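Local atomic coordinates of uncharacterized protein (Sinorhizobium meliloti, PDB entry 3U5R), a protein that is of unknown function but belongs to the AhpC/TSA family of thioredoxin-like proteins, which suggests an antioxidant, oxidoreductase role. Residues L93-I98 and Y123-L128; A38-L43 and F51-F56; L81-G86 and D177-V182. All blocks are in the same frame, centred on the assembly; numbering follows the deposited sequence.

From the N terminus, contact 2 closes first: A38-L43 leads into, and F51-F56 out of, the hairpin 43-44/50-51, with L43 and F51 in its strands. Contact 3 then opens at L81-G86 and closes only at D177-V182, pairing two helices far apart in sequence. Within that span contact 1 both opens, at L93-I98, and closes, at Y123-L128, so it nests inside contact 3 and nothing crosses. Contact 1 joins one edge strand, 127-129, of the mixed sheet to its neighbour. It touches both others: F125 and V95 reach A85 of contact 3 on one face, while on V96's face L128 and I98 meet F51 and L43 of contact 2. Contacts 2 and 3 stay apart.

Contact 1. Residues L93-I98 and Y123-L128; sequences LAVVAI and YGFPYL
A97 and I98 pair with Y127 and L128 as the parallel strands of a beta-alpha-beta unit, part of a thioredoxin-like fold as the family indicates, in which helix 111-121 links strand 93-99 to an edge strand, 127-129. Both polar atoms of A97 are used: its N donates to P126 O (2.9 Å) almost in line with that carbonyl, and its O accepts from L128 N (2.8 Å). Two CA-H...O contacts, Y127 CA to A97 O and I98 CA to L128 O, fill in the ladder. Ahead of the paired residues F125 turns its side chain toward the strand. Its CG lies in the crowded position between backbone N and carbonyl carbon (chi1 44°), which turns the ring toward V95 and A97: V95 CG1 sits over one face, 4.3 Å from the centroid in a CH-pi contact, and A97 CB reaches CE2 (3.6 Å) obliquely. The same methyl touches Y127 CD1 (3.6 Å), so it meets both aromatic rings, from directions roughly at right angles. A leucine in place of F125 has no flat ring to offer V95 CG1, and the packing round V95 and A97 CB would probably become looser. On the other face V96 CG2 meets L128 CD1 (3.7 Å), the two side chains crossing at about a right angle. The Y127 ring runs past A97 to its hydroxyl, which is hydrogen-bonded to N69 and N99. On the face that carries A97 and Y127, helix 78-88 packs A85 against F125 and helix 111-121 sets V114 and V118 on Y127; along the other edge of strand 93-99, strand 61-66 hydrogen-bonds to A94, V96 and I98.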
loop_
_atom_site.group_PDB
_atom_site.type_symbol
_atom_site.label_atom_id
_atom_site.label_comp_id
_atom_site.label_asym_id
_atom_site.label_seq_id
_atom_site.Cartn_x
_atom_site.Cartn_y
_atom_site.Cartn_z
ATOM N N LEU A 93 -4.330 12.945 3.512
ATOM C CA LEU A 93 -3.672 11.694 3.139
ATOM C C LEU A 93 -3.849 11.378 1.635
ATOM O O LEU A 93 -4.988 11.403 1.143
ATOM C CB LEU A 93 -4.275 10.559 3.947
ATOM C CG LEU A 93 -3.758 9.217 3.511
ATOM C CD1 LEU A 93 -2.336 9.066 4.088
ATOM C CD2 LEU A 93 -4.672 8.163 4.042
ATOM N N ALA A 94 -2.748 11.127 0.928
ATOM C CA ALA A 94 -2.767 10.526 -0.384
ATOM C C ALA A 94 -2.472 9.040 -0.237
ATOM O O ALA A 94 -1.573 8.661 0.514
ATOM C CB ALA A 94 -1.716 11.175 -1.296
ATOM N N VAL A 95 -3.210 8.195 -0.947
ATOM C CA VAL A 95 -2.930 6.753 -0.967
ATOM C C VAL A 95 -2.596 6.348 -2.348
ATOM O O VAL A 95 -3.289 6.713 -3.323
ATOM C CB VAL A 95 -4.137 5.885 -0.465
ATOM C CG1 VAL A 95 -3.873 4.378 -0.640
ATOM C CG2 VAL A 95 -4.478 6.204 1.031
ATOM N N VAL A 96 -1.506 5.583 -2.504
ATOM C CA VAL A 96 -1.218 4.999 -3.827
ATOM C C VAL A 96 -1.040 3.551 -3.622
ATOM O O VAL A 96 -0.145 3.176 -2.827
ATOM C CB VAL A 96 0.036 5.605 -4.483
ATOM C CG1 VAL A 96 1.188 5.648 -3.491
ATOM C CG2 VAL A 96 0.422 4.814 -5.725
ATOM N N ALA A 97 -1.791 2.726 -4.367
ATOM C CA ALA A 97 -1.598 1.294 -4.327
ATOM C C ALA A 97 -0.895 0.763 -5.542
ATOM O O ALA A 97 -1.125 1.261 -6.624
ATOM C CB ALA A 97 -2.982 0.569 -4.172
ATOM N N ILE A 98 -0.100 -0.297 -5.397
ATOM C CA ILE A 98 0.742 -0.781 -6.488
ATOM C C ILE A 98 0.652 -2.324 -6.516
ATOM O O ILE A 98 0.769 -2.973 -5.487
ATOM C CB ILE A 98 2.237 -0.366 -6.301
ATOM C CG1 ILE A 98 2.364 1.167 -6.366
ATOM C CG2 ILE A 98 3.127 -1.028 -7.411
ATOM C CD1 ILE A 98 3.759 1.689 -5.866
ATOM N N TYR A 123 -12.359 1.481 -5.079
ATOM C CA TYR A 123 -11.087 2.108 -4.646
ATOM C C TYR A 123 -11.059 3.557 -5.154
ATOM O O TYR A 123 -10.994 3.766 -6.364
ATOM C CB TYR A 123 -9.922 1.315 -5.291
ATOM C CG TYR A 123 -9.595 -0.039 -4.669
ATOM C CD1 TYR A 123 -10.146 -0.443 -3.428
ATOM C CD2 TYR A 123 -8.674 -0.855 -5.252
ATOM C CE1 TYR A 123 -9.759 -1.659 -2.797
ATOM C CE2 TYR A 123 -8.302 -2.110 -4.663
ATOM C CZ TYR A 123 -8.850 -2.499 -3.451
ATOM O OH TYR A 123 -8.456 -3.722 -2.901
ATOM N N GLY A 124 -11.085 4.533 -4.255
ATOM C CA GLY A 124 -10.943 5.918 -4.654
ATOM C C GLY A 124 -9.490 6.355 -4.958
ATOM O O GLY A 124 -9.258 7.398 -5.570
ATOM N N PHE A 125 -8.527 5.564 -4.544
ATOM C CA PHE A 125 -7.080 5.939 -4.689
ATOM C C PHE A 125 -6.543 5.339 -5.996
ATOM O O PHE A 125 -7.098 4.355 -6.515
ATOM C CB PHE A 125 -6.278 5.353 -3.532
ATOM C CG PHE A 125 -6.649 3.926 -3.220
ATOM C CD1 PHE A 125 -7.584 3.644 -2.256
ATOM C CD2 PHE A 125 -6.045 2.871 -3.905
ATOM C CE1 PHE A 125 -7.931 2.305 -1.925
ATOM C CE2 PHE A 125 -6.359 1.496 -3.582
ATOM C CZ PHE A 125 -7.357 1.228 -2.605
ATOM N N PRO A 126 -5.485 5.936 -6.539
ATOM C CA PRO A 126 -4.942 5.269 -7.704
ATOM C C PRO A 126 -4.358 3.842 -7.374
ATOM O O PRO A 126 -3.654 3.654 -6.361
ATOM C CB PRO A 126 -3.851 6.253 -8.182
ATOM C CG PRO A 126 -3.476 7.053 -6.848
ATOM C CD PRO A 126 -4.823 7.231 -6.230
ATOM N N TYR A 127 -4.656 2.866 -8.241
ATOM C CA TYR A 127 -4.152 1.528 -8.105
ATOM C C TYR A 127 -3.413 1.212 -9.374
ATOM O O TYR A 127 -3.999 1.083 -10.446
ATOM C CB TYR A 127 -5.340 0.577 -7.848
ATOM C CG TYR A 127 -4.992 -0.841 -7.567
ATOM C CD1 TYR A 127 -3.676 -1.237 -7.215
ATOM C CD2 TYR A 127 -5.974 -1.837 -7.680
ATOM C CE1 TYR A 127 -3.382 -2.601 -6.989
ATOM C CE2 TYR A 127 -5.686 -3.190 -7.418
ATOM C CZ TYR A 127 -4.420 -3.558 -7.077
ATOM O OH TYR A 127 -4.155 -4.911 -6.876
ATOM N N LEU A 128 -2.104 1.076 -9.248
ATOM C CA LEU A 128 -1.227 1.096 -10.412
ATOM C C LEU A 128 -0.536 -0.209 -10.622
ATOM O O LEU A 128 -0.296 -0.944 -9.667
ATOM C CB LEU A 128 -0.153 2.142 -10.140
ATOM C CG LEU A 128 -0.772 3.482 -9.735
ATOM C CD1 LEU A 128 0.329 4.497 -9.452
ATOM C CD2 LEU A 128 -1.764 4.035 -10.848
#

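Contact 2. Residues A38-L43 and F51-F56; sequences AADFVL and FTLAEF
D40 reaches across to L53 N with OD1 (3.0 Å), met on the syn side and somewhat out of the carboxylate plane. F41 N donates to the same oxygen (2.8 Å) on the anti side, from the opposite face, so two amides grip one oxygen, which would limit the rotation of the carboxylate. Further along, L43 and F51 form an antiparallel hydrogen-bonded pair, N to O each way at 3.0 Å. Between these polar ends lies the F41 ring: its CG stands between backbone N and carbonyl carbon (chi1 49°), bringing one face to L53 N, CE2 to L53 CD2 (3.8 Å) and an edge to F51 O. L53 CD1 also touches A38 O. In the next shell, E55 OE1 accepts from both T52 N and T52 OG1 (each 2.7 Å), tying the start of the 3-10 turn 53-55, which is consistent with holding L53 N in place for D40. A water donates to D40 OD2 and accepts from A54 N, bridging the two sides. The whole is the approach to a beta hairpin, packed by a 3-10 turn. Around it, helix 134-139 packs V135 on F41 and L43, strand 127-129 sets L128 against L43 and F51, and L62 of strand 61-66 touches L53 and F56.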
loop_
_atom_site.group_PDB
_atom_site.type_symbol
_atom_site.label_atom_id
_atom_site.label_comp_id
_atom_site.label_asym_id
_atom_site.label_seq_id
_atom_site.Cartn_x
_atom_site.Cartn_y
_atom_site.Cartn_z
ATOM N N ALA A 38 10.984 8.171 0.374
ATOM C CA ALA A 38 10.122 7.480 -0.570
ATOM C C ALA A 38 10.823 7.532 -1.941
ATOM O O ALA A 38 11.268 8.596 -2.370
ATOM C CB ALA A 38 8.805 8.251 -0.655
ATOM N N ALA A 39 10.958 6.392 -2.604
ATOM C CA ALA A 39 11.626 6.367 -3.882
ATOM C C ALA A 39 10.621 6.877 -4.920
ATOM O O ALA A 39 9.389 6.640 -4.793
ATOM C CB ALA A 39 12.017 4.939 -4.216
ATOM N N ASP A 40 11.133 7.555 -5.943
ATOM C CA ASP A 40 10.273 8.103 -6.960
ATOM C C ASP A 40 9.884 6.989 -7.937
ATOM O O ASP A 40 10.534 5.937 -7.982
ATOM C CB ASP A 40 10.881 9.291 -7.696
ATOM C CG ASP A 40 9.763 10.268 -8.268
ATOM O OD1 ASP A 40 8.540 9.933 -8.363
ATOM O OD2 ASP A 40 10.129 11.406 -8.596
ATOM N N PHE A 41 8.780 7.158 -8.661
ATOM C CA PHE A 41 8.386 6.106 -9.617
ATOM C C PHE A 41 7.614 6.804 -10.714
ATOM O O PHE A 41 7.240 7.981 -10.579
ATOM C CB PHE A 41 7.445 5.080 -8.930
ATOM C CG PHE A 41 6.277 5.739 -8.162
ATOM C CD1 PHE A 41 5.124 6.145 -8.819
ATOM C CD2 PHE A 41 6.370 5.967 -6.796
ATOM C CE1 PHE A 41 4.058 6.749 -8.115
ATOM C CE2 PHE A 41 5.344 6.601 -6.079
ATOM C CZ PHE A 41 4.168 6.999 -6.760
ATOM N N VAL A 42 7.333 6.080 -11.787
ATOM C CA VAL A 42 6.336 6.507 -12.769
ATOM C C VAL A 42 5.567 5.234 -13.101
ATOM O O VAL A 42 6.166 4.246 -13.513
ATOM C CB VAL A 42 7.010 7.138 -14.003
ATOM C CG1 VAL A 42 8.163 6.252 -14.485
ATOM C CG2 VAL A 42 6.003 7.366 -15.102
ATOM N N LEU A 43 4.242 5.225 -12.909
ATOM C CA LEU A 43 3.503 3.945 -13.016
ATOM C C LEU A 43 2.119 4.242 -13.562
ATOM O O LEU A 43 1.581 5.280 -13.279
ATOM C CB LEU A 43 3.298 3.355 -11.596
ATOM C CG LEU A 43 4.527 2.691 -10.938
ATOM C CD1 LEU A 43 4.134 2.267 -9.576
ATOM C CD2 LEU A 43 5.112 1.491 -11.630
ATOM N N PHE A 51 1.476 8.231 -12.981
ATOM C CA PHE A 51 1.597 8.899 -11.677
ATOM C C PHE A 51 3.019 8.790 -11.215
ATOM O O PHE A 51 3.657 7.761 -11.402
ATOM C CB PHE A 51 0.679 8.262 -10.622
ATOM C CG PHE A 51 -0.779 8.298 -10.996
ATOM C CD1 PHE A 51 -1.292 7.367 -11.863
ATOM C CD2 PHE A 51 -1.621 9.265 -10.483
ATOM C CE1 PHE A 51 -2.637 7.435 -12.230
ATOM C CE2 PHE A 51 -3.015 9.319 -10.829
ATOM C CZ PHE A 51 -3.484 8.431 -11.709
ATOM N N THR A 52 3.520 9.891 -10.611
ATOM C CA THR A 52 4.831 9.948 -9.997
ATOM C C THR A 52 4.600 10.541 -8.597
ATOM O O THR A 52 3.487 11.008 -8.314
ATOM C CB THR A 52 5.778 10.867 -10.795
ATOM O OG1 THR A 52 5.406 12.243 -10.611
ATOM C CG2 THR A 52 5.703 10.563 -12.275
ATOM N N LEU A 53 5.628 10.559 -7.731
ATOM C CA LEU A 53 5.524 11.328 -6.457
ATOM C C LEU A 53 5.031 12.762 -6.577
ATOM O O LEU A 53 4.307 13.246 -5.689
ATOM C CB LEU A 53 6.816 11.320 -5.645
ATOM C CG LEU A 53 7.353 10.068 -4.982
ATOM C CD1 LEU A 53 8.749 10.383 -4.429
ATOM C CD2 LEU A 53 6.399 9.530 -3.873
ATOM N N ALA A 54 5.383 13.452 -7.669
ATOM C CA ALA A 54 4.989 14.854 -7.810
ATOM C C ALA A 54 3.472 14.972 -7.866
ATOM O O ALA A 54 2.953 16.040 -7.556
ATOM C CB ALA A 54 5.587 15.529 -9.088
ATOM N N GLU A 55 2.764 13.917 -8.259
ATOM C CA GLU A 55 1.302 14.030 -8.319
ATOM C C GLU A 55 0.657 14.061 -6.936
ATOM O O GLU A 55 -0.551 14.409 -6.781
ATOM C CB GLU A 55 0.713 12.849 -9.149
ATOM C CG GLU A 55 0.637 13.181 -10.619
ATOM C CD GLU A 55 2.034 13.371 -11.289
ATOM O OE1 GLU A 55 2.801 12.400 -11.423
ATOM O OE2 GLU A 55 2.371 14.504 -11.670
ATOM N N PHE A 56 1.422 13.699 -5.911
ATOM C CA PHE A 56 0.840 13.678 -4.548
ATOM C C PHE A 56 1.432 14.730 -3.675
ATOM O O PHE A 56 1.234 14.704 -2.461
ATOM C CB PHE A 56 1.042 12.274 -3.963
ATOM C CG PHE A 56 0.474 11.196 -4.861
ATOM C CD1 PHE A 56 -0.928 10.984 -4.917
ATOM C CD2 PHE A 56 1.290 10.461 -5.671
ATOM C CE1 PHE A 56 -1.476 10.041 -5.791
ATOM C CE2 PHE A 56 0.754 9.506 -6.588
ATOM C CZ PHE A 56 -0.654 9.322 -6.629
HETATM O O HOH W 1 7.956 13.048 -8.912
#

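Contact 3. Residues L81-G86 and D177-V182; sequences LAKFAG and DLRAAV
F84 supplies most of the apolar packing between helices 78-88 and 176-186, two helices lying against the central mixed sheet. Their segments run nearly parallel (13° between directions), with the segment axes 11.6 Å apart at closest approach. A first torsion of 166° points the ring of F84 across to helix 176-186, CG lying opposite the backbone N. Its far atom CZ meets L178 CD1 (3.6 Å), that side chain crossing it at about a right angle, and V182 CG2 (3.8 Å from CZ) comes in at the ring edge. The aliphatic part of R179 adds to this: its CG lies in the plane of the F84 ring, 3.6 Å from CD1. A second kind of contact involves the guanidinium. The chain of R179 is extended from CG to NE and slides back alongside F84, so that the guanidinium stands nearly perpendicular to the ring (88°), F84 CD1 lying over one of its faces, toward the rim. R179 NH2 reaches the helix backbone at F84 CA (3.5 Å), while K83 CG approaches the guanidinium at its edge. The charge is met by D87, further along helix 78-88, in a salt bridge to NH2. L63 of strand 61-66 touches both F84 and L178. The chemistry is thus divided: apolar side chains on the side of strand 61-66, and on the side of K83 an arginine whose CG meets the F84 ring edge and whose charge, balanced by D87, is likely to be tolerated near the lysine.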
loop_
_atom_site.group_PDB
_atom_site.type_symbol
_atom_site.label_atom_id
_atom_site.label_comp_id
_atom_site.label_asym_id
_atom_site.label_seq_id
_atom_site.Cartn_x
_atom_site.Cartn_y
_atom_site.Cartn_z
ATOM N N LEU A 81 -9.758 -1.025 3.400
ATOM C CA LEU A 81 -8.790 -0.133 2.810
ATOM C C LEU A 81 -9.483 0.949 1.967
ATOM O O LEU A 81 -9.075 2.116 1.971
ATOM C CB LEU A 81 -7.871 -0.961 1.934
ATOM C CG LEU A 81 -6.766 -0.219 1.165
ATOM C CD1 LEU A 81 -5.890 0.534 2.191
ATOM C CD2 LEU A 81 -5.912 -1.296 0.388
ATOM N N ALA A 82 -10.511 0.556 1.194
ATOM C CA ALA A 82 -11.227 1.520 0.401
ATOM C C ALA A 82 -11.933 2.511 1.341
ATOM O O ALA A 82 -11.954 3.739 1.084
ATOM C CB ALA A 82 -12.222 0.796 -0.571
ATOM N N LYS A 83 -12.490 2.004 2.436
ATOM C CA LYS A 83 -13.130 2.872 3.432
ATOM C C LYS A 83 -12.113 3.847 4.097
ATOM O O LYS A 83 -12.321 5.105 4.196
ATOM C CB LYS A 83 -13.787 1.973 4.501
ATOM C CG LYS A 83 -14.284 2.698 5.788
ATOM C CD LYS A 83 -15.264 3.798 5.429
ATOM C CE LYS A 83 -16.053 4.249 6.703
ATOM N NZ LYS A 83 -16.022 3.015 7.605
ATOM N N PHE A 84 -10.990 3.281 4.529
ATOM C CA PHE A 84 -9.890 4.066 5.122
ATOM C C PHE A 84 -9.456 5.179 4.178
ATOM O O PHE A 84 -9.389 6.349 4.569
ATOM C CB PHE A 84 -8.719 3.104 5.353
ATOM C CG PHE A 84 -7.393 3.775 5.640
ATOM C CD1 PHE A 84 -7.061 4.152 6.903
ATOM C CD2 PHE A 84 -6.469 3.972 4.644
ATOM C CE1 PHE A 84 -5.777 4.741 7.191
ATOM C CE2 PHE A 84 -5.188 4.533 4.957
ATOM C CZ PHE A 84 -4.894 4.921 6.199
ATOM N N ALA A 85 -9.082 4.814 2.944
ATOM C CA ALA A 85 -8.592 5.864 2.030
ATOM C C ALA A 85 -9.675 6.957 1.835
ATOM O O ALA A 85 -9.356 8.136 1.890
ATOM C CB ALA A 85 -8.112 5.299 0.685
ATOM N N GLY A 86 -10.939 6.552 1.625
ATOM C CA GLY A 86 -12.058 7.507 1.480
ATOM C C GLY A 86 -12.219 8.380 2.729
ATOM O O GLY A 86 -12.371 9.625 2.631
ATOM N N ASP A 177 -4.049 0.465 13.548
ATOM C CA ASP A 177 -2.599 0.801 13.557
ATOM C C ASP A 177 -2.254 1.877 12.516
ATOM O O ASP A 177 -1.614 2.898 12.860
ATOM C CB ASP A 177 -1.699 -0.446 13.345
ATOM C CG ASP A 177 -1.764 -1.468 14.530
ATOM O OD1 ASP A 177 -2.771 -1.460 15.223
ATOM O OD2 ASP A 177 -0.851 -2.333 14.736
ATOM N N LEU A 178 -2.702 1.680 11.277
ATOM C CA LEU A 178 -2.451 2.671 10.225
ATOM C C LEU A 178 -3.185 3.963 10.468
ATOM O O LEU A 178 -2.625 5.042 10.297
ATOM C CB LEU A 178 -2.839 2.131 8.831
ATOM C CG LEU A 178 -1.857 2.136 7.717
ATOM C CD1 LEU A 178 -2.623 2.075 6.396
ATOM C CD2 LEU A 178 -0.786 3.221 7.774
ATOM N N ARG A 179 -4.436 3.870 10.903
ATOM C CA ARG A 179 -5.193 5.071 11.252
ATOM C C ARG A 179 -4.484 5.876 12.308
ATOM O O ARG A 179 -4.311 7.049 12.140
ATOM C CB ARG A 179 -6.606 4.725 11.708
ATOM C CG ARG A 179 -7.456 4.228 10.491
ATOM C CD ARG A 179 -8.864 3.625 11.004
ATOM N NE ARG A 179 -9.772 3.297 9.892
ATOM C CZ ARG A 179 -10.545 4.158 9.246
ATOM N NH1 ARG A 179 -10.641 5.430 9.594
ATOM N NH2 ARG A 179 -11.374 3.682 8.319
ATOM N N ALA A 180 -4.075 5.240 13.402
ATOM C CA ALA A 180 -3.341 5.962 14.442
ATOM C C ALA A 180 -2.079 6.665 13.889
ATOM O O ALA A 180 -1.836 7.837 14.203
ATOM C CB ALA A 180 -3.007 5.013 15.661
ATOM N N ALA A 181 -1.324 5.992 13.032
ATOM C CA ALA A 181 -0.108 6.551 12.404
ATOM C C ALA A 181 -0.451 7.774 11.493
ATOM O O ALA A 181 0.158 8.842 11.600
ATOM C CB ALA A 181 0.609 5.451 11.594
ATOM N N VAL A 182 -1.475 7.641 10.646
ATOM C CA VAL A 182 -1.911 8.770 9.824
ATOM C C VAL A 182 -2.347 9.984 10.653
ATOM O O VAL A 182 -1.924 11.124 10.357
ATOM C CB VAL A 182 -3.040 8.348 8.827
ATOM C CG1 VAL A 182 -3.529 9.610 8.045
ATOM C CG2 VAL A 182 -2.465 7.311 7.872
#